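Hypothetical protein Atu2684 (Agrobacterium tumefaciens, PDB 2AXO) is of unknown function but belongs to the DUF1223 family of the thioredoxin clan and carries a disulfide-bonded Cys-x-x-Cys pair. Local coordinates at residues Ala63-Val73 against Gly128-Leu138. Sequence-based numbering, arbitrary orientation.
Sequences ALRKMIQKGDV and GADVRGIYDRL
Tyr135 reaches across from helix 131-143 and lays its ring beside the selenomethionine Met67. The Met67 chain and the tyrosine pass alongside one another, pointing opposite ways. Met67 CG sits 3.6 Å from Tyr135 CE2. The Met67 SE atom lies 4.6 Å from the ring centroid, 40° off the ring normal, an oblique Met-aromatic contact. The Met67 chain bends at chi3, and both SE and CE meet Ile134 CD1. That methyl is 3.5 Å from Met67 CE, so the packing is tight here.

The phenol end of Tyr135 is fixed by Asp72, just past the end of helix 58-70. Tyr135 OH donates to Asp72 OD1 at 2.6 Å, meeting the syn lone pair of that oxygen. OD1 lies at the ring edge, in its plane, while the carboxylate is turned 50° from the ring. Gly71, with positive phi, is the first residue past the helix and turns the chain into Asp72. Val73 CG1 touches both Tyr135 CE1 and Leu138 CD1.

At the other end, Ala63 CB packs closely on Val131 CG2, 3.5 Å away, and also meets the carbonyl oxygen of Gly128. Asp130 N-caps the second helix: its OD1 accepts from Gly133 N.

The two helix segments run at 47° to each other, with axes 11.3 Å apart at closest approach. They lie next to the mixed four-stranded sheet, consistent with the thioredoxin clan. Met67 and Leu138 both touch Val46 of the inner strand 45-50, and Ile134 and Leu138 rest on Leu120 of its inner neighbour 117-120. The chain goes on from Val73 into the edge strand 74-79.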
loop_
_atom_site.group_PDB
_atom_site.type_symbol
_atom_site.label_atom_id
_atom_site.label_comp_id
_atom_site.label_asym_id
_atom_site.label_seq_id
_atom_site.Cartn_x
_atom_site.Cartn_y
_atom_site.Cartn_z
ATOM N N ALA A 63 -11.981 -1.593 -19.688
ATOM C CA ALA A 63 -10.906 -1.867 -20.626
ATOM C C ALA A 63 -10.529 -3.340 -20.550
ATOM O O ALA A 63 -10.470 -4.037 -21.568
ATOM C CB ALA A 63 -9.693 -1.000 -20.300
ATOM N N LEU A 64 -10.277 -3.817 -19.335
ATOM C CA LEU A 64 -9.893 -5.214 -19.142
ATOM C C LEU A 64 -10.975 -6.176 -19.622
ATOM O O LEU A 64 -10.680 -7.174 -20.283
ATOM C CB LEU A 64 -9.592 -5.487 -17.667
ATOM C CG LEU A 64 -9.074 -6.890 -17.329
ATOM C CD1 LEU A 64 -7.685 -7.107 -17.939
ATOM C CD2 LEU A 64 -9.010 -7.040 -15.818
ATOM N N ARG A 65 -12.222 -5.878 -19.285
ATOM C CA ARG A 65 -13.327 -6.732 -19.687
ATOM C C ARG A 65 -13.348 -6.913 -21.203
ATOM O O ARG A 65 -13.602 -8.013 -21.701
ATOM C CB ARG A 65 -14.648 -6.136 -19.197
ATOM C CG ARG A 65 -15.867 -6.989 -19.497
ATOM C CD ARG A 65 -17.094 -6.440 -18.785
ATOM N NE ARG A 65 -17.220 -4.999 -18.984
ATOM C CZ ARG A 65 -18.224 -4.260 -18.522
ATOM N NH1 ARG A 65 -19.205 -4.825 -17.823
ATOM N NH2 ARG A 65 -18.245 -2.954 -18.760
ATOM N N LYS A 66 -13.066 -5.829 -21.929
ATOM C CA LYS A 66 -13.048 -5.854 -23.393
ATOM C C LYS A 66 -11.906 -6.706 -23.945
ATOM O O LYS A 66 -12.077 -7.423 -24.927
ATOM C CB LYS A 66 -12.957 -4.424 -23.944
ATOM C CG LYS A 66 -14.246 -3.632 -23.726
ATOM C CD LYS A 66 -14.266 -2.285 -24.439
ATOM C CE LYS A 66 -13.278 -1.308 -23.838
ATOM N NZ LYS A 66 -13.544 0.098 -24.286
HETATM N N MSE A 67 -10.743 -6.619 -23.306
HETATM C CA MSE A 67 -9.600 -7.403 -23.726
HETATM C C MSE A 67 -9.833 -8.881 -23.415
HETATM O O MSE A 67 -9.480 -9.753 -24.209
HETATM C CB MSE A 67 -8.339 -6.885 -23.035
HETATM C CG MSE A 67 -7.957 -5.465 -23.455
HETATM SE SE MSE A 67 -6.306 -4.880 -22.609
HETATM C CE MSE A 67 -7.017 -4.463 -20.878
ATOM N N ILE A 68 -10.435 -9.164 -22.262
ATOM C CA ILE A 68 -10.739 -10.542 -21.873
ATOM C C ILE A 68 -11.774 -11.111 -22.845
ATOM O O ILE A 68 -11.710 -12.284 -23.223
ATOM C CB ILE A 68 -11.309 -10.611 -20.423
ATOM C CG1 ILE A 68 -10.180 -10.379 -19.410
ATOM C CG2 ILE A 68 -11.965 -11.972 -20.164
ATOM C CD1 ILE A 68 -10.662 -10.249 -17.984
ATOM N N GLN A 69 -12.733 -10.282 -23.249
ATOM C CA GLN A 69 -13.756 -10.736 -24.182
ATOM C C GLN A 69 -13.114 -11.083 -25.519
ATOM O O GLN A 69 -13.490 -12.062 -26.160
ATOM C CB GLN A 69 -14.833 -9.661 -24.390
ATOM C CG GLN A 69 -15.941 -10.110 -25.344
ATOM C CD GLN A 69 -17.088 -9.120 -25.421
ATOM O OE1 GLN A 69 -17.696 -8.784 -24.407
ATOM N NE2 GLN A 69 -17.392 -8.655 -26.628
ATOM N N LYS A 70 -12.134 -10.287 -25.938
ATOM C CA LYS A 70 -11.462 -10.557 -27.202
ATOM C C LYS A 70 -10.591 -11.807 -27.100
ATOM O O LYS A 70 -10.345 -12.488 -28.098
ATOM C CB LYS A 70 -10.612 -9.366 -27.635
ATOM C CG LYS A 70 -10.007 -9.563 -29.013
ATOM C CD LYS A 70 -9.663 -8.249 -29.671
ATOM C CE LYS A 70 -10.916 -7.489 -30.069
ATOM N NZ LYS A 70 -10.559 -6.153 -30.625
ATOM N N GLY A 71 -10.120 -12.090 -25.890
ATOM C CA GLY A 71 -9.305 -13.270 -25.652
ATOM C C GLY A 71 -7.910 -13.290 -26.255
ATOM O O GLY A 71 -7.315 -14.362 -26.357
ATOM N N ASP A 72 -7.372 -12.137 -26.647
ATOM C CA ASP A 72 -6.038 -12.132 -27.236
ATOM C C ASP A 72 -4.934 -11.825 -26.231
ATOM O O ASP A 72 -3.767 -11.700 -26.595
ATOM C CB ASP A 72 -5.958 -11.190 -28.457
ATOM C CG ASP A 72 -6.301 -9.742 -28.139
ATOM O OD1 ASP A 72 -6.712 -9.432 -27.003
ATOM O OD2 ASP A 72 -6.160 -8.903 -29.060
ATOM N N VAL A 73 -5.313 -11.714 -24.963
ATOM C CA VAL A 73 -4.348 -11.483 -23.894
ATOM C C VAL A 73 -4.803 -12.276 -22.683
ATOM O O VAL A 73 -5.958 -12.710 -22.610
ATOM C CB VAL A 73 -4.247 -9.985 -23.489
ATOM C CG1 VAL A 73 -3.955 -9.134 -24.712
ATOM C CG2 VAL A 73 -5.526 -9.524 -22.807
ATOM N N GLY A 128 -4.420 2.014 -16.285
ATOM C CA GLY A 128 -5.322 0.912 -16.565
ATOM C C GLY A 128 -6.330 1.126 -17.683
ATOM O O GLY A 128 -6.719 0.167 -18.354
ATOM N N ALA A 129 -6.755 2.369 -17.895
ATOM C CA ALA A 129 -7.745 2.668 -18.926
ATOM C C ALA A 129 -7.154 2.953 -20.301
ATOM O O ALA A 129 -7.889 3.110 -21.272
ATOM C CB ALA A 129 -8.610 3.844 -18.487
ATOM N N ASP A 130 -5.831 3.011 -20.391
ATOM C CA ASP A 130 -5.185 3.294 -21.666
ATOM C C ASP A 130 -5.146 2.067 -22.574
ATOM O O ASP A 130 -4.084 1.486 -22.795
ATOM C CB ASP A 130 -3.759 3.789 -21.433
ATOM C CG ASP A 130 -3.212 4.548 -22.620
ATOM O OD1 ASP A 130 -3.540 4.171 -23.765
ATOM O OD2 ASP A 130 -2.451 5.517 -22.412
ATOM N N VAL A 131 -6.300 1.690 -23.110
ATOM C CA VAL A 131 -6.402 0.527 -23.987
ATOM C C VAL A 131 -5.422 0.570 -25.161
ATOM O O VAL A 131 -4.770 -0.427 -25.470
ATOM C CB VAL A 131 -7.838 0.376 -24.537
ATOM C CG1 VAL A 131 -7.936 -0.868 -25.409
ATOM C CG2 VAL A 131 -8.824 0.300 -23.385
ATOM N N ARG A 132 -5.327 1.716 -25.825
ATOM C CA ARG A 132 -4.413 1.847 -26.952
ATOM C C ARG A 132 -2.970 1.656 -26.501
ATOM O O ARG A 132 -2.195 0.956 -27.151
ATOM C CB ARG A 132 -4.557 3.223 -27.612
ATOM C CG ARG A 132 -5.683 3.341 -28.630
ATOM C CD ARG A 132 -7.056 3.431 -27.978
ATOM N NE ARG A 132 -8.102 3.659 -28.973
ATOM C CZ ARG A 132 -9.387 3.852 -28.689
ATOM N NH1 ARG A 132 -9.798 3.847 -27.428
ATOM N NH2 ARG A 132 -10.260 4.053 -29.668
ATOM N N GLY A 133 -2.615 2.279 -25.382
ATOM C CA GLY A 133 -1.260 2.168 -24.875
ATOM C C GLY A 133 -0.855 0.750 -24.521
ATOM O O GLY A 133 0.257 0.321 -24.825
ATOM N N ILE A 134 -1.754 0.012 -23.877
ATOM C CA ILE A 134 -1.439 -1.355 -23.491
ATOM C C ILE A 134 -1.162 -2.247 -24.693
ATOM O O ILE A 134 -0.142 -2.931 -24.733
ATOM C CB ILE A 134 -2.552 -1.956 -22.612
ATOM C CG1 ILE A 134 -3.916 -1.580 -23.166
ATOM C CG2 ILE A 134 -2.412 -1.445 -21.183
ATOM C CD1 ILE A 134 -5.067 -1.890 -22.221
ATOM N N TYR A 135 -2.051 -2.239 -25.683
ATOM C CA TYR A 135 -1.835 -3.055 -26.872
ATOM C C TYR A 135 -0.588 -2.624 -27.641
ATOM O O TYR A 135 0.157 -3.470 -28.132
ATOM C CB TYR A 135 -3.063 -3.015 -27.789
ATOM C CG TYR A 135 -4.111 -4.042 -27.421
ATOM C CD1 TYR A 135 -3.884 -5.406 -27.628
ATOM C CD2 TYR A 135 -5.319 -3.659 -26.841
ATOM C CE1 TYR A 135 -4.837 -6.361 -27.263
ATOM C CE2 TYR A 135 -6.276 -4.607 -26.473
ATOM C CZ TYR A 135 -6.028 -5.954 -26.686
ATOM O OH TYR A 135 -6.973 -6.888 -26.319
ATOM N N ASP A 136 -0.356 -1.314 -27.749
ATOM C CA ASP A 136 0.829 -0.830 -28.459
ATOM C C ASP A 136 2.091 -1.237 -27.701
ATOM O O ASP A 136 3.121 -1.526 -28.307
ATOM C CB ASP A 136 0.802 0.697 -28.624
ATOM C CG ASP A 136 -0.345 1.181 -29.502
ATOM O OD1 ASP A 136 -0.711 0.477 -30.472
ATOM O OD2 ASP A 136 -0.870 2.286 -29.232
ATOM N N ARG A 137 2.008 -1.257 -26.374
ATOM C CA ARG A 137 3.149 -1.644 -25.551
ATOM C C ARG A 137 3.426 -3.132 -25.752
ATOM O O ARG A 137 4.570 -3.533 -25.954
ATOM C CB ARG A 137 2.870 -1.370 -24.069
ATOM C CG ARG A 137 3.983 -0.624 -23.325
ATOM C CD ARG A 137 5.370 -1.157 -23.654
ATOM N NE ARG A 137 6.395 -0.635 -22.753
ATOM C CZ ARG A 137 7.700 -0.836 -22.914
ATOM N NH1 ARG A 137 8.140 -1.541 -23.948
ATOM N NH2 ARG A 137 8.566 -0.347 -22.035
ATOM N N LEU A 138 2.376 -3.949 -25.694
ATOM C CA LEU A 138 2.532 -5.393 -25.874
ATOM C C LEU A 138 3.138 -5.714 -27.232
ATOM O O LEU A 138 3.938 -6.640 -27.360
ATOM C CB LEU A 138 1.178 -6.099 -25.737
ATOM C CG LEU A 138 0.606 -6.096 -24.318
ATOM C CD1 LEU A 138 -0.759 -6.759 -24.307
ATOM C CD2 LEU A 138 1.569 -6.841 -23.396
#